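Local structure of adenosyl-chloride synthase (Thermotoga maritima, 2ZBV) at residues T73-K81 / V89-T97. The protein binds adenosine and, judged by its family of SAM hydrolases and SAM-dependent halogenases, probably cleaves S-adenosyl-L-methionine with water or a halide ion as the nucleophile. Residues are numbered along the deposited sequence; the frame is centred on the assembly and turned at random.
Sequences TSRKAIVMK and VAPDNGVLT
I78 and A90 form a hydrogen-bonded pair of an antiparallel hairpin: I78 N donates to A90 O (2.9 Å) and A90 N to I78 O (3.0 Å). Two residues away on each segment, D92 N donates to K76 O (2.7 Å, N-H...O 161°), and a water accepting from K76 N and donating to D92 OD2 bridges the two segments again, while D92 OD1 is held by the backbone N of E156. Side-chain packing divides between the two faces of the sheet. With CG1 set between its backbone N and carbonyl carbon (chi1 62°), I78 lays that atom 3.2 Å from A90 O, while CG2 rests on D92 CB and CD1 reaches L96 CD1 at 4.2 Å. The same L96 methyl touches CB of selenomethionine M80 at 3.9 Å. Cutting I78 back to an alanine is likely to open a gap between D92 and L96, leaving the L96 methyl with less to pack against. On the face of A77 and P91, V79 and V89 lie side by side, CG2 against CG2 (4.2 Å), and the R75 side chain slants across P91, R75 NE 3.4 Å from P91 CB; R75 NH2 makes a salt bridge to the adenosine-binding D68. The hairpin belongs to the N-terminal domain's mixed sheet, between strands 62-66 and 105-110. Helix 127-140 packs on R75 and V89, whereas L96, at the N-cap of helix 97-103, meets helix 43-54.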
ATOM      1  N   THR A  73       5.204  -9.428  26.473  1.00 25.68           N
ATOM      2  CA  THR A  73       5.372 -10.581  27.358  1.00 26.58           C
ATOM      3  C   THR A  73       6.865 -10.807  27.617  1.00 27.98           C
ATOM      4  O   THR A  73       7.687  -9.961  27.283  1.00 27.32           O
ATOM      5  CB  THR A  73       4.764 -11.863  26.740  1.00 26.40           C
ATOM      6  OG1 THR A  73       5.494 -12.221  25.563  1.00 23.17           O
ATOM      7  CG2 THR A  73       3.299 -11.638  26.370  1.00 26.39           C
ATOM      8  N   SER A  74       7.215 -11.949  28.200  1.00 27.74           N
ATOM      9  CA  SER A  74       8.613 -12.240  28.505  1.00 29.21           C
ATOM     10  C   SER A  74       9.417 -12.654  27.277  1.00 29.12           C
ATOM     11  O   SER A  74      10.615 -12.920  27.374  1.00 29.29           O
ATOM     12  CB  SER A  74       8.703 -13.339  29.565  1.00 29.12           C
ATOM     13  OG  SER A  74       8.181 -14.562  29.069  1.00 32.94           O
ATOM     14  N   ARG A  75       8.764 -12.715  26.123  1.00 27.62           N
ATOM     15  CA  ARG A  75       9.461 -13.095  24.903  1.00 25.83           C
ATOM     16  C   ARG A  75      10.576 -12.077  24.668  1.00 23.74           C
ATOM     17  O   ARG A  75      10.387 -10.870  24.859  1.00 23.79           O
ATOM     18  CB  ARG A  75       8.483 -13.127  23.721  1.00 24.22           C
ATOM     19  CG  ARG A  75       7.981 -11.759  23.266  1.00 21.78           C
ATOM     20  CD  ARG A  75       8.758 -11.253  22.053  1.00 20.45           C
ATOM     21  NE  ARG A  75       8.304  -9.932  21.618  1.00 20.95           N
ATOM     22  CZ  ARG A  75       8.664  -8.786  22.192  1.00 21.59           C
ATOM     23  NH1 ARG A  75       9.497  -8.791  23.230  1.00 19.29           N
ATOM     24  NH2 ARG A  75       8.179  -7.634  21.738  1.00 17.38           N
ATOM     25  N   LYS A  76      11.741 -12.569  24.269  1.00 23.10           N
ATOM     26  CA  LYS A  76      12.894 -11.708  24.033  1.00 22.86           C
ATOM     27  C   LYS A  76      12.817 -10.910  22.738  1.00 21.78           C
ATOM     28  O   LYS A  76      12.226 -11.353  21.753  1.00 21.75           O
ATOM     29  CB  LYS A  76      14.179 -12.549  24.018  1.00 25.82           C
ATOM     30  CG  LYS A  76      14.511 -13.248  25.351  1.00 30.14           C
ATOM     31  CD  LYS A  76      15.747 -14.138  25.196  1.00 33.99           C
ATOM     32  CE  LYS A  76      16.028 -14.974  26.447  1.00 36.14           C
ATOM     33  NZ  LYS A  76      16.487 -14.153  27.604  1.00 37.01           N
ATOM     34  N   ALA A  77      13.419  -9.729  22.765  1.00 21.78           N
ATOM     35  CA  ALA A  77      13.507  -8.850  21.608  1.00 22.87           C
ATOM     36  C   ALA A  77      14.957  -9.083  21.190  1.00 23.92           C
ATOM     37  O   ALA A  77      15.862  -8.963  22.018  1.00 23.96           O
ATOM     38  CB  ALA A  77      13.296  -7.407  22.029  1.00 21.93           C
ATOM     39  N   ILE A  78      15.184  -9.419  19.927  1.00 23.27           N
ATOM     40  CA  ILE A  78      16.539  -9.729  19.481  1.00 22.40           C
ATOM     41  C   ILE A  78      16.981  -9.105  18.164  1.00 23.32           C
ATOM     42  O   ILE A  78      16.184  -8.521  17.427  1.00 21.83           O
ATOM     43  CB  ILE A  78      16.719 -11.264  19.317  1.00 21.63           C
ATOM     44  CG1 ILE A  78      15.762 -11.778  18.234  1.00 19.77           C
ATOM     45  CG2 ILE A  78      16.425 -11.987  20.623  1.00 21.69           C
ATOM     46  CD1 ILE A  78      15.985 -13.233  17.855  1.00 20.36           C
ATOM     47  N   VAL A  79      18.279  -9.236  17.893  1.00 23.10           N
ATOM     48  CA  VAL A  79      18.891  -8.764  16.651  1.00 23.19           C
ATOM     49  C   VAL A  79      19.816  -9.905  16.234  1.00 24.26           C
ATOM     50  O   VAL A  79      20.712 -10.296  16.987  1.00 22.46           O
ATOM     51  CB  VAL A  79      19.741  -7.479  16.829  1.00 24.11           C
ATOM     52  CG1 VAL A  79      20.432  -7.151  15.517  1.00 21.15           C
ATOM     53  CG2 VAL A  79      18.869  -6.305  17.250  1.00 19.44           C
HETATM   54  N   MSE A  80      19.583 -10.446  15.042  1.00 23.04           N
HETATM   55  CA  MSE A  80      20.378 -11.561  14.537  1.00 24.55           C
HETATM   56  C   MSE A  80      21.235 -11.143  13.352  1.00 26.81           C
HETATM   57  O   MSE A  80      20.838 -10.295  12.541  1.00 25.85           O
HETATM   58  CB  MSE A  80      19.452 -12.718  14.122  1.00 24.85           C
HETATM   59  CG  MSE A  80      20.161 -13.948  13.540  1.00 27.62           C
HETATM   60 SE   MSE A  80      18.964 -15.197  12.671  1.00 33.01          SE
HETATM   61  CE  MSE A  80      18.450 -16.228  14.196  1.00 28.30           C
ATOM     62  N   LYS A  81      22.429 -11.721  13.276  1.00 26.52           N
ATOM     63  CA  LYS A  81      23.338 -11.457  12.171  1.00 26.98           C
ATOM     64  C   LYS A  81      23.543 -12.804  11.499  1.00 26.29           C
ATOM     65  O   LYS A  81      23.944 -13.777  12.142  1.00 27.64           O
ATOM     66  CB  LYS A  81      24.680 -10.918  12.664  1.00 29.76           C
ATOM     67  CG  LYS A  81      25.645 -10.567  11.537  1.00 31.02           C
ATOM     68  CD  LYS A  81      27.031 -10.233  12.076  1.00 34.99           C
ATOM     69  CE  LYS A  81      28.039 -10.049  10.949  1.00 35.12           C
ATOM     70  NZ  LYS A  81      29.444  -9.963  11.473  1.00 37.58           N
ATOM     71  N   VAL A  89      16.193  -7.375  12.961  1.00 17.69           N
ATOM     72  CA  VAL A  89      15.674  -6.843  14.211  1.00 17.94           C
ATOM     73  C   VAL A  89      14.261  -7.412  14.341  1.00 20.43           C
ATOM     74  O   VAL A  89      13.375  -7.066  13.552  1.00 18.76           O
ATOM     75  CB  VAL A  89      15.614  -5.312  14.149  1.00 17.44           C
ATOM     76  CG1 VAL A  89      15.056  -4.748  15.459  1.00 18.56           C
ATOM     77  CG2 VAL A  89      17.006  -4.763  13.855  1.00 17.65           C
ATOM     78  N   ALA A  90      14.050  -8.281  15.327  1.00 21.06           N
ATOM     79  CA  ALA A  90      12.746  -8.912  15.488  1.00 22.40           C
ATOM     80  C   ALA A  90      12.503  -9.575  16.842  1.00 22.76           C
ATOM     81  O   ALA A  90      13.411  -9.705  17.668  1.00 22.72           O
ATOM     82  CB  ALA A  90      12.565  -9.952  14.394  1.00 23.00           C
ATOM     83  N   PRO A  91      11.250  -9.987  17.093  1.00 22.33           N
ATOM     84  CA  PRO A  91      10.942 -10.649  18.359  1.00 21.49           C
ATOM     85  C   PRO A  91      11.446 -12.082  18.253  1.00 22.80           C
ATOM     86  O   PRO A  91      11.512 -12.645  17.154  1.00 20.30           O
ATOM     87  CB  PRO A  91       9.416 -10.573  18.426  1.00 22.23           C
ATOM     88  CG  PRO A  91       9.013 -10.617  16.979  1.00 21.41           C
ATOM     89  CD  PRO A  91      10.012  -9.663  16.357  1.00 21.99           C
ATOM     90  N   ASP A  92      11.815 -12.666  19.386  1.00 23.11           N
ATOM     91  CA  ASP A  92      12.309 -14.039  19.412  1.00 24.89           C
ATOM     92  C   ASP A  92      11.121 -15.013  19.432  1.00 24.56           C
ATOM     93  O   ASP A  92      10.915 -15.732  20.410  1.00 24.37           O
ATOM     94  CB  ASP A  92      13.196 -14.240  20.655  1.00 25.95           C
ATOM     95  CG  ASP A  92      13.744 -15.651  20.766  1.00 29.88           C
ATOM     96  OD1 ASP A  92      14.149 -16.222  19.728  1.00 29.92           O
ATOM     97  OD2 ASP A  92      13.779 -16.189  21.893  1.00 32.20           O
ATOM     98  N   ASN A  93      10.342 -15.032  18.352  1.00 22.80           N
ATOM     99  CA  ASN A  93       9.173 -15.910  18.280  1.00 22.77           C
ATOM    100  C   ASN A  93       9.208 -16.897  17.119  1.00 22.20           C
ATOM    101  O   ASN A  93       8.195 -17.521  16.804  1.00 21.88           O
ATOM    102  CB  ASN A  93       7.893 -15.077  18.184  1.00 21.98           C
ATOM    103  CG  ASN A  93       7.859 -14.207  16.935  1.00 22.03           C
ATOM    104  OD1 ASN A  93       8.695 -14.356  16.038  1.00 20.49           O
ATOM    105  ND2 ASN A  93       6.893 -13.298  16.874  1.00 17.31           N
ATOM    106  N   GLY A  94      10.362 -17.031  16.473  1.00 20.65           N
ATOM    107  CA  GLY A  94      10.467 -17.964  15.366  1.00 18.63           C
ATOM    108  C   GLY A  94      10.346 -17.351  13.979  1.00 20.54           C
ATOM    109  O   GLY A  94      10.547 -18.047  12.985  1.00 19.35           O
ATOM    110  N   VAL A  95      10.024 -16.061  13.889  1.00 19.58           N
ATOM    111  CA  VAL A  95       9.897 -15.429  12.576  1.00 20.14           C
ATOM    112  C   VAL A  95      11.214 -15.466  11.776  1.00 21.80           C
ATOM    113  O   VAL A  95      11.201 -15.477  10.541  1.00 20.19           O
ATOM    114  CB  VAL A  95       9.365 -13.961  12.691  1.00 19.88           C
ATOM    115  CG1 VAL A  95      10.403 -13.039  13.358  1.00 17.88           C
ATOM    116  CG2 VAL A  95       8.992 -13.445  11.305  1.00 19.61           C
ATOM    117  N   LEU A  96      12.349 -15.522  12.475  1.00 23.40           N
ATOM    118  CA  LEU A  96      13.653 -15.567  11.805  1.00 22.49           C
ATOM    119  C   LEU A  96      14.135 -16.990  11.540  1.00 23.32           C
ATOM    120  O   LEU A  96      15.296 -17.199  11.180  1.00 23.72           O
ATOM    121  CB  LEU A  96      14.711 -14.834  12.637  1.00 21.86           C
ATOM    122  CG  LEU A  96      14.444 -13.351  12.915  1.00 21.81           C
ATOM    123  CD1 LEU A  96      15.603 -12.752  13.704  1.00 22.52           C
ATOM    124  CD2 LEU A  96      14.239 -12.611  11.592  1.00 19.97           C
ATOM    125  N   THR A  97      13.241 -17.960  11.705  1.00 23.42           N
ATOM    126  CA  THR A  97      13.577 -19.367  11.504  1.00 24.54           C
ATOM    127  C   THR A  97      14.189 -19.707  10.145  1.00 25.67           C
ATOM    128  O   THR A  97      15.234 -20.367  10.080  1.00 24.66           O
ATOM    129  CB  THR A  97      12.341 -20.270  11.701  1.00 26.33           C
ATOM    130  OG1 THR A  97      11.954 -20.260  13.076  1.00 28.27           O
ATOM    131  CG2 THR A  97      12.643 -21.703  11.283  1.00 28.03           C
TER
HETATM  132  O   HOH W   1      12.069 -15.526  24.003  1.00 40.88           O